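Local structure of glutathione-specific gamma-glutamylcyclotransferase (Saccharomyces cerevisiae S288c, 5HWK) at residues Y78-P83 / T217-T222; I60-I65 / D88-I93; S6-L11 / E102-V107; K19-Y24 / R108-V113; P53-T58 / A169-E174. The protein cleaves glutathione, and no other gamma-glutamyl peptide, into 5-oxo-L-proline and a Cys-Gly dipeptide, so that yeast can use glutathione. One frame throughout, in Å; residues are numbered along the deposited sequence. Where two conformers were deposited one is given.

Contacts 3 and 4 each hold a residue that touches the bound benzoic acid, L11 and L111. Their centres are about 10 Å apart, and they meet where H103 packs on H23 and V10 on Y110. Both bring the linker between strands 91-99 and 119-129 over the N-terminal part of the chain. The side chain of V10 is about 7 Å from the benzoic acid, and that of Y110 about 8 Å. In contact 5 the T58 side chain is also about 7 Å from the ligand, and contact 2 continues along the same strand, 54-61. Contact 1 touches contact 2 through S81 and D89; its centre is about 31 Å from that of contact 3.

Contact 1: Y78-P83 / T217-T222; sequences YSESAP and TDHYLT
E80 and H219 join the loop after helix 69-78 to the first turn of the C-terminal helix 219-232 by a His-carboxylate hydrogen bond. H219 NE2 donates at 2.7 Å and 159° to E80 OE2, which accepts through its anti lone pair, with the oxygen in the imidazole plane and carboxylate and ring only 21° from coplanar. A second link is aromatic: the edge of the Y220 ring is turned to the face of Y78, an edge-to-face pair with centroids 5.7 Å apart, while Y220 CA stands over a face of the Y78 ring as a CH-pi contact, 4.2 Å from its centroid. Y220 reaches this place with CG anti to the backbone N (chi1 164°), and its hydroxyl bonds to the backbone N of F39 on strand 35-40. Between these links, a water donates to Y78 O and accepts from H219 N, tying the start of the loop to the start of the helix. Behind them D218 is the N-cap, its OD1 accepting from L221 N while OD2 forms a salt bridge with R37. The loop is shaped by a type I turn, S79 to A82, inside which S79 OG accepts from S81 N at 2.9 Å, an ST turn.

Contact 2: I60-I65 / D88-I93; sequences IPYEDI and DDLVTI
The Y62 ring meets L90 at its edge: L90 CD1 lies near the ring plane, beside CD1 of the tyrosine at 4.1 Å. Outside the two segments, the Y62 side chain also packs on P87. The same leucine methyl reaches further back along the tyrosine, to Y62 CB at 3.8 Å and Y62 CA at 3.7 Å, so it fills the angle between ring and backbone, and the two side chains run at about a right angle. This placing follows from the tyrosine torsion, with CG anti to the backbone N (chi1 175°), which swings the ring out past the leucine. From the next turn of the helix, I65 comes to L90 tip to tip. The two CD1 methyls are 3.4 Å apart, tighter than usual for carbon atoms. L90 CD1 is therefore wedged between residues three apart on one side of the short helix 62-65. P61 holds the N-cap position of that helix, and its carbonyl oxygen accepts from both D64 N and I65 N. The contact thus sets the short helix that follows strand 54-61 against the start of strand 91-99, a member of the six-stranded antiparallel sheet. G34 makes backbone hydrogen bonds to both Y62 and L90. V75 of helix 69-78 packs on both I65 and L90, and L72 adds to the cover over I65.

Contact 3: S6-L11 / E102-V107; sequences SGIWVL and EHAQEV
Strand 8-12, whose V10 and L11 open the substrate-binding segment inferred by similarity, lies at one margin of the six-stranded antiparallel sheet, and on it I8 and V10 carry an apolar contact with A104 and V107. I8 does most of the touching through its CD1 methyl. That methyl lies 3.4 Å from A104 CB and equally 3.4 Å from V107 CG2, both closer than ordinary carbon contact; I8 was deposited in two conformers, so the close approach is doubtful as a sign of strain. In this conformer chi1 is 77°, with CG1 between the backbone N and the carbonyl carbon, and CD1 is directed at both A104 and V107. Two residues further on, V10 presents CG2 to both valine methyls, at 3.9 Å from V107 CG2 and 4.0 Å from V107 CG1. V107 runs antiparallel alongside I8 and V10, its CG2 shared by both. H103 ND1 donates to E106 OE2 at 2.9 Å with an angle of 169°; the carboxylate oxygen lies in the imidazole plane but is met from above its own plane. H103 also stacks on H23. V107 O accepts from Y161 OH, a ligand-pocket residue, and I99 of strand 91-99 packs on I8 and V10. The contact is thus apolar packing of the linker before strand 119-129 on an edge strand, beside the pocket of a ChaC-type gamma-glutamylcyclotransferase.

Contact 4: K19-Y24 / R108-V113; sequences KPPSHY and REYLNV
K19 starts with CG anti to the backbone N (chi1 -178°) and then bends at its last two torsions (chi4 -72°), which brings NZ round to the carbonyl of V113. NZ donates to V113 O at 3.1 Å, from well above the carbonyl plane, and also lies 3.3 Å from V113 CG2. An alanine here would remove the ammonium group and is likely to leave V113 O without this donor and the V113 methyl less covered. In the middle of the contact P21 lies over one face of the Y110 ring, a CH-pi contact in which P21 CB is 3.6 Å from the ring centroid, 24° off the normal. The proline is displaced toward the hydroxyl end, so its closest ring atom is Y110 CZ, at 3.4 Å from P21 CB. A water at the ring edge, in its plane, accepts from Y110 OH at 2.7 Å and donates to S22 O, joining the phenol to the backbone of the opposing loop. R114, of the benzoic acid pocket, bonds to the carbonyls of both K19 and Y110. The loop between helix 15-18 and strand 26-33 is thereby fastened to the linker ahead of strand 119-129, with Y97 and I99 of strand 91-99 packing on P21 and Y110 respectively.

Contact 5: P53-T58 / A169-E174; sequences PGRVAT and AFVGPE
R55 leaves strand 54-61 with CG anti to the carbonyl carbon (chi1 -59°) and folds at chi2, so that from CB and CG the chain turns to bring CD beside V171, 3.8 Å from V171 CG2. Next along, R55 NE donates to E174 OE1 at 2.8 Å and 169°, nearly in the guanidinium plane. R55 NH2 makes the matching bond to E174 OE2, also 2.8 Å. The glutamate thus meets the guanidinium side-on through the syn lone pair of each carboxylate oxygen, the two groups only 15° from coplanar: a bidentate salt bridge. V171 CG2 covers one guanidinium face, 3.5 Å from R55 NE, and R55 NH1 turns back to G54 O at 3.2 Å. A leucine in place of R55 would probably leave the E174 carboxylate without its charged mate. E174 OE1 also bonds to T179 OG1. Farther along the strand, the T58 methyl CG2 approaches F170 CE1 at 4.1 Å, while T58 OG1 bonds to the carbonyl of G163. Backbone hydrogen bonds of A169 to S42 and V171 to W40 set the loop 169-174, ahead of helix 176-185, beside the small antiparallel sheet of strands 35-40, 54-61 and 42-43, with F71 of helix 69-78 against F170.

Contact 1: Y78-P83 / T217-T222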
# COMPACT_ATOMS: atom_id res chain seq x y z
N TYR A 78 -12.90 -5.88 7.68
CA TYR A 78 -11.59 -6.46 7.89
C TYR A 78 -10.74 -5.74 8.93
O TYR A 78 -9.59 -6.12 9.13
CB TYR A 78 -10.81 -6.56 6.57
CG TYR A 78 -11.55 -7.41 5.55
CD1 TYR A 78 -11.58 -8.78 5.68
CD2 TYR A 78 -12.21 -6.84 4.46
CE1 TYR A 78 -12.26 -9.58 4.76
CE2 TYR A 78 -12.89 -7.63 3.53
CZ TYR A 78 -12.92 -8.99 3.70
OH TYR A 78 -13.58 -9.76 2.79
N SER A 79 -11.27 -4.73 9.60
CA SER A 79 -10.48 -3.95 10.54
C SER A 79 -10.70 -4.47 11.96
O SER A 79 -11.83 -4.74 12.36
CB SER A 79 -10.93 -2.50 10.48
OG SER A 79 -10.31 -1.78 11.52
N GLU A 80 -9.60 -4.57 12.72
CA GLU A 80 -9.70 -4.85 14.16
C GLU A 80 -10.26 -3.69 14.97
O GLU A 80 -10.56 -3.87 16.16
CB GLU A 80 -8.35 -5.28 14.74
CG GLU A 80 -7.84 -6.57 14.10
CD GLU A 80 -6.88 -7.35 14.98
OE1 GLU A 80 -6.51 -6.84 16.06
OE2 GLU A 80 -6.50 -8.47 14.59
N SER A 81 -10.42 -2.52 14.36
CA SER A 81 -10.97 -1.35 15.02
C SER A 81 -12.38 -1.03 14.53
O SER A 81 -12.88 0.08 14.80
CB SER A 81 -10.03 -0.17 14.82
OG SER A 81 -8.80 -0.41 15.46
N ALA A 82 -13.04 -1.96 13.84
CA ALA A 82 -14.41 -1.73 13.40
C ALA A 82 -15.31 -1.46 14.60
O ALA A 82 -15.24 -2.17 15.61
CB ALA A 82 -14.93 -2.96 12.66
N PRO A 83 -16.20 -0.44 14.53
CA PRO A 83 -16.33 0.51 13.41
C PRO A 83 -15.30 1.64 13.54
O PRO A 83 -15.20 2.26 14.61
CB PRO A 83 -17.74 1.08 13.63
CG PRO A 83 -17.96 0.98 15.12
CD PRO A 83 -17.22 -0.24 15.58
N THR A 217 -1.50 -8.01 11.60
CA THR A 217 -1.72 -8.75 10.37
C THR A 217 -2.78 -8.05 9.53
O THR A 217 -3.61 -7.28 10.03
CB THR A 217 -2.17 -10.19 10.62
OG1 THR A 217 -3.50 -10.18 11.16
CG2 THR A 217 -1.26 -10.87 11.63
N ASP A 218 -2.75 -8.33 8.26
CA ASP A 218 -3.67 -7.73 7.31
C ASP A 218 -4.78 -8.75 7.02
O ASP A 218 -4.60 -9.66 6.21
CB ASP A 218 -2.93 -7.31 6.05
CG ASP A 218 -3.80 -6.48 5.09
OD1 ASP A 218 -5.03 -6.74 5.01
OD2 ASP A 218 -3.26 -5.59 4.39
N HIS A 219 -5.95 -8.57 7.66
CA HIS A 219 -7.05 -9.52 7.52
C HIS A 219 -7.64 -9.53 6.12
O HIS A 219 -8.10 -10.59 5.64
CB HIS A 219 -8.14 -9.19 8.54
CG HIS A 219 -7.67 -9.31 9.96
ND1 HIS A 219 -7.29 -10.51 10.50
CD2 HIS A 219 -7.50 -8.38 10.93
CE1 HIS A 219 -6.92 -10.33 11.76
NE2 HIS A 219 -7.04 -9.04 12.04
N TYR A 220 -7.65 -8.39 5.45
CA TYR A 220 -8.11 -8.36 4.06
C TYR A 220 -7.20 -9.21 3.17
O TYR A 220 -7.68 -10.04 2.40
CB TYR A 220 -8.14 -6.92 3.56
CG TYR A 220 -8.23 -6.81 2.06
CD1 TYR A 220 -9.47 -6.95 1.41
CD2 TYR A 220 -7.10 -6.61 1.26
CE1 TYR A 220 -9.57 -6.89 0.02
CE2 TYR A 220 -7.21 -6.53 -0.09
CZ TYR A 220 -8.45 -6.65 -0.71
OH TYR A 220 -8.52 -6.50 -2.07
N LEU A 221 -5.88 -9.02 3.29
CA LEU A 221 -4.97 -9.75 2.44
C LEU A 221 -5.03 -11.25 2.75
O LEU A 221 -4.97 -12.08 1.84
CB LEU A 221 -3.55 -9.25 2.64
CG LEU A 221 -2.66 -9.23 1.42
CD1 LEU A 221 -3.37 -8.41 0.29
CD2 LEU A 221 -1.33 -8.64 1.82
N THR A 222 -5.21 -11.60 4.02
CA THR A 222 -5.35 -13.01 4.38
C THR A 222 -6.60 -13.63 3.75
O THR A 222 -6.55 -14.74 3.22
CB THR A 222 -5.41 -13.15 5.88
OG1 THR A 222 -4.14 -12.77 6.41
CG2 THR A 222 -5.64 -14.60 6.25
O HOH W 1 -6.84 -5.92 8.73

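Contact 2: I60-I65 / D88-I93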
# COMPACT_ATOMS: atom_id res chain seq x y z
N ILE A 60 -6.30 3.58 -0.12
CA ILE A 60 -7.45 4.46 -0.10
C ILE A 60 -7.40 5.24 1.20
O ILE A 60 -7.32 4.65 2.29
CB ILE A 60 -8.75 3.66 -0.22
CG1 ILE A 60 -8.61 2.74 -1.42
CG2 ILE A 60 -9.90 4.62 -0.35
CD1 ILE A 60 -9.33 1.54 -1.22
N PRO A 61 -7.41 6.57 1.15
CA PRO A 61 -7.33 7.34 2.39
C PRO A 61 -8.64 7.32 3.14
O PRO A 61 -9.72 7.20 2.56
CB PRO A 61 -7.01 8.76 1.92
CG PRO A 61 -7.56 8.81 0.56
CD PRO A 61 -7.35 7.43 -0.04
N TYR A 62 -8.50 7.53 4.45
CA TYR A 62 -9.65 7.60 5.35
C TYR A 62 -10.74 8.53 4.82
O TYR A 62 -11.92 8.19 4.84
CB TYR A 62 -9.19 8.09 6.74
CG TYR A 62 -10.30 8.30 7.73
CD1 TYR A 62 -10.84 7.24 8.45
CD2 TYR A 62 -10.81 9.57 7.94
CE1 TYR A 62 -11.87 7.43 9.34
CE2 TYR A 62 -11.84 9.78 8.83
CZ TYR A 62 -12.36 8.71 9.54
OH TYR A 62 -13.37 8.96 10.46
N GLU A 63 -10.35 9.72 4.35
CA GLU A 63 -11.35 10.70 3.93
C GLU A 63 -12.16 10.21 2.73
O GLU A 63 -13.33 10.60 2.58
CB GLU A 63 -10.70 12.05 3.65
N ASP A 64 -11.60 9.33 1.92
CA ASP A 64 -12.39 8.74 0.85
C ASP A 64 -13.24 7.58 1.35
O ASP A 64 -14.36 7.37 0.85
CB ASP A 64 -11.48 8.23 -0.26
CG ASP A 64 -10.97 9.34 -1.14
OD1 ASP A 64 -11.50 10.46 -1.01
OD2 ASP A 64 -10.05 9.12 -1.94
N ILE A 65 -12.73 6.82 2.31
CA ILE A 65 -13.46 5.68 2.84
C ILE A 65 -14.76 6.12 3.48
O ILE A 65 -15.83 5.53 3.24
CB ILE A 65 -12.58 4.90 3.82
CG1 ILE A 65 -11.41 4.21 3.09
CG2 ILE A 65 -13.41 3.89 4.59
CD1 ILE A 65 -10.35 3.76 3.98
N ASP A 88 -6.48 7.29 12.37
CA ASP A 88 -5.55 6.43 13.08
C ASP A 88 -6.06 5.00 13.21
O ASP A 88 -5.25 4.09 13.40
CB ASP A 88 -5.17 7.02 14.43
CG ASP A 88 -3.73 6.79 14.77
OD1 ASP A 88 -2.86 7.26 13.99
OD2 ASP A 88 -3.46 6.14 15.81
N ASP A 89 -7.38 4.79 13.11
CA ASP A 89 -7.93 3.43 13.16
C ASP A 89 -7.56 2.60 11.93
O ASP A 89 -7.64 1.37 11.99
CB ASP A 89 -9.45 3.46 13.31
CG ASP A 89 -9.89 3.91 14.70
OD1 ASP A 89 -9.02 3.94 15.61
OD2 ASP A 89 -11.08 4.23 14.89
N LEU A 90 -7.16 3.23 10.83
CA LEU A 90 -6.79 2.49 9.63
C LEU A 90 -5.31 2.22 9.67
O LEU A 90 -4.51 3.12 9.92
CB LEU A 90 -7.07 3.33 8.40
CG LEU A 90 -8.50 3.60 8.03
CD1 LEU A 90 -8.43 4.35 6.73
CD2 LEU A 90 -9.19 2.28 7.84
N VAL A 91 -4.93 1.00 9.37
CA VAL A 91 -3.55 0.56 9.42
C VAL A 91 -3.28 -0.18 8.11
O VAL A 91 -4.06 -1.07 7.72
CB VAL A 91 -3.36 -0.40 10.60
CG1 VAL A 91 -2.20 -1.37 10.35
CG2 VAL A 91 -3.23 0.37 11.91
N THR A 92 -2.19 0.19 7.43
CA THR A 92 -1.61 -0.59 6.33
C THR A 92 -0.17 -0.89 6.71
O THR A 92 0.61 0.02 7.00
CB THR A 92 -1.60 0.17 4.99
OG1 THR A 92 -2.94 0.48 4.56
CG2 THR A 92 -0.96 -0.64 3.87
N ILE A 93 0.20 -2.16 6.68
CA ILE A 93 1.58 -2.56 6.95
C ILE A 93 2.41 -2.44 5.67
O ILE A 93 2.05 -3.00 4.62
CB ILE A 93 1.62 -3.99 7.51
CG1 ILE A 93 0.79 -4.07 8.79
CG2 ILE A 93 3.07 -4.43 7.75

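Contact 3: S6-L11 / E102-V107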
# COMPACT_ATOMS: atom_id res chain seq x y z
N SER A 6 15.33 17.83 2.78
CA SER A 6 16.43 17.60 1.85
C SER A 6 16.13 16.47 0.86
O SER A 6 15.84 16.71 -0.32
CB SER A 6 17.72 17.29 2.62
OG SER A 6 18.86 17.74 1.90
N GLY A 7 16.24 15.23 1.34
CA GLY A 7 15.80 14.07 0.58
C GLY A 7 14.30 13.87 0.71
O GLY A 7 13.57 14.76 1.14
N ILE A 8 13.85 12.69 0.36
CA ILE A 8 12.43 12.42 0.50
C ILE A 8 12.25 11.03 1.07
O ILE A 8 13.08 10.13 0.89
CB ILE A 8 11.58 12.61 -0.78
CG1 ILE A 8 11.79 11.44 -1.72
CG2 ILE A 8 11.90 13.93 -1.47
CD1 ILE A 8 13.06 11.50 -2.39
N TRP A 9 11.17 10.90 1.80
CA TRP A 9 10.71 9.62 2.31
C TRP A 9 9.61 9.16 1.38
O TRP A 9 8.72 9.93 1.06
CB TRP A 9 10.16 9.79 3.71
CG TRP A 9 11.31 10.07 4.71
CD1 TRP A 9 11.77 11.30 5.12
CD2 TRP A 9 12.13 9.09 5.38
NE1 TRP A 9 12.80 11.12 6.00
CE2 TRP A 9 13.04 9.79 6.19
CE3 TRP A 9 12.16 7.69 5.38
CZ2 TRP A 9 13.97 9.14 6.97
CZ3 TRP A 9 13.07 7.05 6.17
CH2 TRP A 9 13.97 7.78 6.96
N VAL A 10 9.71 7.91 0.95
CA VAL A 10 8.74 7.33 0.01
C VAL A 10 8.09 6.14 0.69
O VAL A 10 8.79 5.22 1.12
CB VAL A 10 9.45 6.87 -1.27
CG1 VAL A 10 8.45 6.17 -2.24
CG2 VAL A 10 10.13 8.03 -1.95
N LEU A 11 6.75 6.10 0.72
CA LEU A 11 6.04 4.95 1.27
C LEU A 11 6.00 3.85 0.24
O LEU A 11 5.83 4.11 -0.96
CB LEU A 11 4.59 5.34 1.53
CG LEU A 11 4.27 6.30 2.65
CD1 LEU A 11 2.74 6.50 2.72
CD2 LEU A 11 4.84 5.74 3.90
N GLU A 102 20.58 13.69 -3.63
CA GLU A 102 21.23 13.41 -4.90
C GLU A 102 20.37 12.57 -5.81
O GLU A 102 20.55 12.62 -7.03
CB GLU A 102 22.55 12.66 -4.69
CG GLU A 102 23.41 13.20 -3.58
CD GLU A 102 23.03 12.64 -2.23
OE1 GLU A 102 23.41 11.48 -1.93
OE2 GLU A 102 22.32 13.34 -1.47
N HIS A 103 19.44 11.81 -5.25
CA HIS A 103 18.61 10.91 -6.05
C HIS A 103 17.13 11.20 -5.96
O HIS A 103 16.34 10.51 -6.61
CB HIS A 103 18.90 9.45 -5.69
CG HIS A 103 20.31 9.02 -5.99
ND1 HIS A 103 20.69 8.56 -7.23
CD2 HIS A 103 21.41 8.96 -5.21
CE1 HIS A 103 21.97 8.25 -7.21
NE2 HIS A 103 22.44 8.49 -5.99
N ALA A 104 16.71 12.23 -5.21
CA ALA A 104 15.28 12.44 -4.98
C ALA A 104 14.50 12.64 -6.28
O ALA A 104 13.32 12.28 -6.37
CB ALA A 104 15.08 13.65 -4.06
N GLN A 105 15.13 13.19 -7.30
CA GLN A 105 14.32 13.45 -8.48
C GLN A 105 13.96 12.18 -9.22
O GLN A 105 13.05 12.21 -10.05
CB GLN A 105 14.97 14.47 -9.41
CG GLN A 105 16.13 13.97 -10.19
CD GLN A 105 16.82 15.12 -10.93
OE1 GLN A 105 17.78 15.72 -10.43
NE2 GLN A 105 16.32 15.44 -12.12
N GLU A 106 14.59 11.06 -8.89
CA GLU A 106 14.23 9.79 -9.53
C GLU A 106 12.88 9.27 -9.06
O GLU A 106 12.32 8.36 -9.69
CB GLU A 106 15.29 8.76 -9.18
CG GLU A 106 16.59 9.00 -9.91
CD GLU A 106 17.72 8.19 -9.34
OE1 GLU A 106 17.44 7.12 -8.76
OE2 GLU A 106 18.89 8.63 -9.47
N VAL A 107 12.37 9.79 -7.94
CA VAL A 107 11.10 9.31 -7.41
C VAL A 107 10.00 9.44 -8.45
O VAL A 107 9.12 8.56 -8.57
CB VAL A 107 10.81 10.05 -6.09
CG1 VAL A 107 9.46 9.70 -5.56
CG2 VAL A 107 11.87 9.69 -5.07

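Contact 4: K19-Y24 / R108-V113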
# COMPACT_ATOMS: atom_id res chain seq x y z
N LYS A 19 10.65 -4.96 -4.18
CA LYS A 19 11.48 -4.55 -5.31
C LYS A 19 11.75 -3.07 -5.03
O LYS A 19 11.05 -2.19 -5.55
CB LYS A 19 10.74 -4.76 -6.63
CG LYS A 19 11.54 -4.42 -7.87
CD LYS A 19 10.91 -5.02 -9.10
CE LYS A 19 11.08 -4.14 -10.32
NZ LYS A 19 10.21 -2.94 -10.22
N PRO A 20 12.75 -2.77 -4.21
CA PRO A 20 12.90 -1.41 -3.68
C PRO A 20 13.33 -0.43 -4.74
O PRO A 20 13.82 -0.82 -5.82
CB PRO A 20 14.01 -1.57 -2.63
CG PRO A 20 14.80 -2.76 -3.12
CD PRO A 20 13.78 -3.69 -3.69
N PRO A 21 13.18 0.86 -4.46
CA PRO A 21 13.79 1.87 -5.32
C PRO A 21 15.31 1.87 -5.18
O PRO A 21 15.88 1.39 -4.19
CB PRO A 21 13.17 3.17 -4.80
CG PRO A 21 12.85 2.89 -3.37
CD PRO A 21 12.53 1.42 -3.27
N SER A 22 15.97 2.39 -6.21
CA SER A 22 17.42 2.51 -6.18
C SER A 22 17.84 3.55 -5.17
O SER A 22 17.16 4.55 -4.94
CB SER A 22 17.94 2.96 -7.55
OG SER A 22 17.35 2.21 -8.59
N HIS A 23 18.99 3.32 -4.58
CA HIS A 23 19.74 4.32 -3.84
C HIS A 23 19.11 4.72 -2.51
O HIS A 23 19.49 5.76 -1.94
CB HIS A 23 20.04 5.55 -4.71
CG HIS A 23 21.04 5.28 -5.77
ND1 HIS A 23 20.73 5.29 -7.11
CD2 HIS A 23 22.35 4.94 -5.69
CE1 HIS A 23 21.81 4.99 -7.81
NE2 HIS A 23 22.81 4.77 -6.97
N TYR A 24 18.16 3.95 -1.99
CA TYR A 24 17.64 4.29 -0.67
C TYR A 24 18.75 4.16 0.37
O TYR A 24 19.65 3.30 0.25
CB TYR A 24 16.45 3.40 -0.30
CG TYR A 24 16.78 1.96 -0.01
CD1 TYR A 24 17.23 1.59 1.26
CD2 TYR A 24 16.58 0.97 -0.97
CE1 TYR A 24 17.53 0.26 1.57
CE2 TYR A 24 16.88 -0.35 -0.69
CZ TYR A 24 17.32 -0.70 0.59
OH TYR A 24 17.59 -2.01 0.90
N ARG A 108 10.05 10.49 -9.26
CA ARG A 108 9.03 10.73 -10.26
C ARG A 108 9.05 9.70 -11.37
O ARG A 108 8.13 9.71 -12.20
CB ARG A 108 9.16 12.16 -10.79
CG ARG A 108 8.28 13.14 -10.03
CD ARG A 108 8.28 14.59 -10.55
NE ARG A 108 7.18 15.33 -9.93
CZ ARG A 108 7.19 15.75 -8.67
NH1 ARG A 108 8.24 15.50 -7.90
NH2 ARG A 108 6.15 16.42 -8.17
N GLU A 109 10.04 8.80 -11.39
CA GLU A 109 10.14 7.78 -12.43
C GLU A 109 10.09 6.36 -11.88
O GLU A 109 10.28 5.41 -12.65
CB GLU A 109 11.41 7.98 -13.28
CG GLU A 109 11.45 9.33 -14.01
N TYR A 110 9.78 6.16 -10.59
CA TYR A 110 9.86 4.83 -10.01
C TYR A 110 8.86 3.87 -10.61
O TYR A 110 9.08 2.66 -10.54
CB TYR A 110 9.57 4.88 -8.51
CG TYR A 110 10.71 5.39 -7.67
CD1 TYR A 110 12.00 5.55 -8.21
CD2 TYR A 110 10.52 5.68 -6.32
CE1 TYR A 110 13.06 6.01 -7.41
CE2 TYR A 110 11.57 6.15 -5.53
CZ TYR A 110 12.82 6.31 -6.07
OH TYR A 110 13.83 6.77 -5.28
N LEU A 111 7.76 4.36 -11.16
CA LEU A 111 6.77 3.42 -11.70
C LEU A 111 7.13 2.90 -13.09
O LEU A 111 6.40 2.03 -13.60
CB LEU A 111 5.35 3.98 -11.69
CG LEU A 111 4.83 4.36 -10.30
CD1 LEU A 111 3.33 4.51 -10.32
CD2 LEU A 111 5.20 3.34 -9.21
N ASN A 112 8.20 3.40 -13.71
CA ASN A 112 8.54 3.01 -15.07
C ASN A 112 8.87 1.52 -15.19
O ASN A 112 8.83 0.98 -16.30
CB ASN A 112 9.73 3.82 -15.60
CG ASN A 112 9.37 5.26 -15.86
OD1 ASN A 112 8.21 5.63 -15.78
ND2 ASN A 112 10.38 6.08 -16.18
N VAL A 113 9.19 0.86 -14.08
CA VAL A 113 9.55 -0.55 -14.04
C VAL A 113 8.52 -1.40 -13.32
O VAL A 113 8.80 -2.57 -12.99
CB VAL A 113 10.93 -0.77 -13.41
CG1 VAL A 113 12.03 -0.12 -14.25
CG2 VAL A 113 10.91 -0.27 -11.94
O HOH W 2 16.31 6.72 -6.45

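Contact 5: P53-T58 / A169-E174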
# COMPACT_ATOMS: atom_id res chain seq x y z
N PRO A 53 -7.70 -7.64 -17.62
CA PRO A 53 -6.84 -7.00 -16.61
C PRO A 53 -6.71 -7.83 -15.35
O PRO A 53 -7.59 -8.61 -14.96
CB PRO A 53 -7.58 -5.69 -16.32
CG PRO A 53 -8.44 -5.41 -17.61
CD PRO A 53 -8.87 -6.82 -18.01
N GLY A 54 -5.61 -7.60 -14.66
CA GLY A 54 -5.42 -8.17 -13.34
C GLY A 54 -5.80 -7.18 -12.24
O GLY A 54 -6.41 -6.13 -12.48
N ARG A 55 -5.37 -7.48 -11.02
CA ARG A 55 -5.65 -6.68 -9.84
C ARG A 55 -4.37 -6.46 -9.06
O ARG A 55 -3.70 -7.42 -8.66
CB ARG A 55 -6.67 -7.31 -8.90
CG ARG A 55 -7.99 -7.56 -9.51
CD ARG A 55 -8.74 -6.24 -9.59
NE ARG A 55 -10.13 -6.39 -10.04
CZ ARG A 55 -10.47 -6.33 -11.31
NH1 ARG A 55 -9.57 -6.16 -12.27
NH2 ARG A 55 -11.74 -6.43 -11.64
N VAL A 56 -4.06 -5.19 -8.75
CA VAL A 56 -2.86 -4.84 -8.00
C VAL A 56 -3.26 -3.84 -6.92
O VAL A 56 -4.41 -3.43 -6.82
CB VAL A 56 -1.75 -4.32 -8.95
CG1 VAL A 56 -1.24 -5.45 -9.83
CG2 VAL A 56 -2.22 -3.15 -9.76
N ALA A 57 -2.30 -3.52 -6.05
CA ALA A 57 -2.63 -2.79 -4.83
C ALA A 57 -2.74 -1.29 -5.03
O ALA A 57 -1.95 -0.67 -5.77
CB ALA A 57 -1.55 -3.05 -3.79
N THR A 58 -3.68 -0.68 -4.33
CA THR A 58 -3.72 0.78 -4.17
C THR A 58 -4.04 1.07 -2.72
O THR A 58 -4.41 0.19 -1.97
CB THR A 58 -4.70 1.40 -5.19
OG1 THR A 58 -4.60 2.82 -5.10
CG2 THR A 58 -6.13 1.01 -4.92
N ALA A 169 -8.12 3.17 -13.99
CA ALA A 169 -7.88 1.77 -13.68
C ALA A 169 -8.50 1.37 -12.34
O ALA A 169 -8.36 0.23 -11.92
CB ALA A 169 -6.37 1.49 -13.72
N PHE A 170 -9.19 2.27 -11.65
CA PHE A 170 -9.75 1.91 -10.35
C PHE A 170 -10.96 1.03 -10.56
O PHE A 170 -11.84 1.36 -11.35
CB PHE A 170 -10.14 3.18 -9.57
CG PHE A 170 -10.50 2.95 -8.13
CD1 PHE A 170 -9.51 2.82 -7.17
CD2 PHE A 170 -11.82 2.89 -7.73
CE1 PHE A 170 -9.82 2.66 -5.79
CE2 PHE A 170 -12.16 2.72 -6.37
CZ PHE A 170 -11.16 2.61 -5.40
N VAL A 171 -11.04 -0.06 -9.83
CA VAL A 171 -12.14 -1.01 -10.01
C VAL A 171 -12.93 -1.21 -8.72
O VAL A 171 -13.82 -2.05 -8.68
CB VAL A 171 -11.67 -2.37 -10.58
CG1 VAL A 171 -11.19 -2.23 -11.97
CG2 VAL A 171 -10.53 -2.88 -9.82
N GLY A 172 -12.59 -0.48 -7.65
CA GLY A 172 -13.26 -0.70 -6.38
C GLY A 172 -14.61 -0.01 -6.39
O GLY A 172 -14.93 0.81 -7.28
N PRO A 173 -15.47 -0.33 -5.39
CA PRO A 173 -15.26 -1.40 -4.42
C PRO A 173 -15.52 -2.74 -5.10
O PRO A 173 -16.28 -2.85 -6.07
CB PRO A 173 -16.32 -1.11 -3.36
CG PRO A 173 -17.44 -0.51 -4.13
CD PRO A 173 -16.80 0.30 -5.24
N GLU A 174 -14.85 -3.75 -4.63
CA GLU A 174 -15.03 -5.10 -5.11
C GLU A 174 -14.93 -6.01 -3.91
O GLU A 174 -14.12 -5.75 -3.01
CB GLU A 174 -13.88 -5.36 -6.08
CG GLU A 174 -14.13 -6.40 -7.10
CD GLU A 174 -13.09 -6.44 -8.22
OE1 GLU A 174 -11.92 -6.68 -7.91
OE2 GLU A 174 -13.45 -6.28 -9.40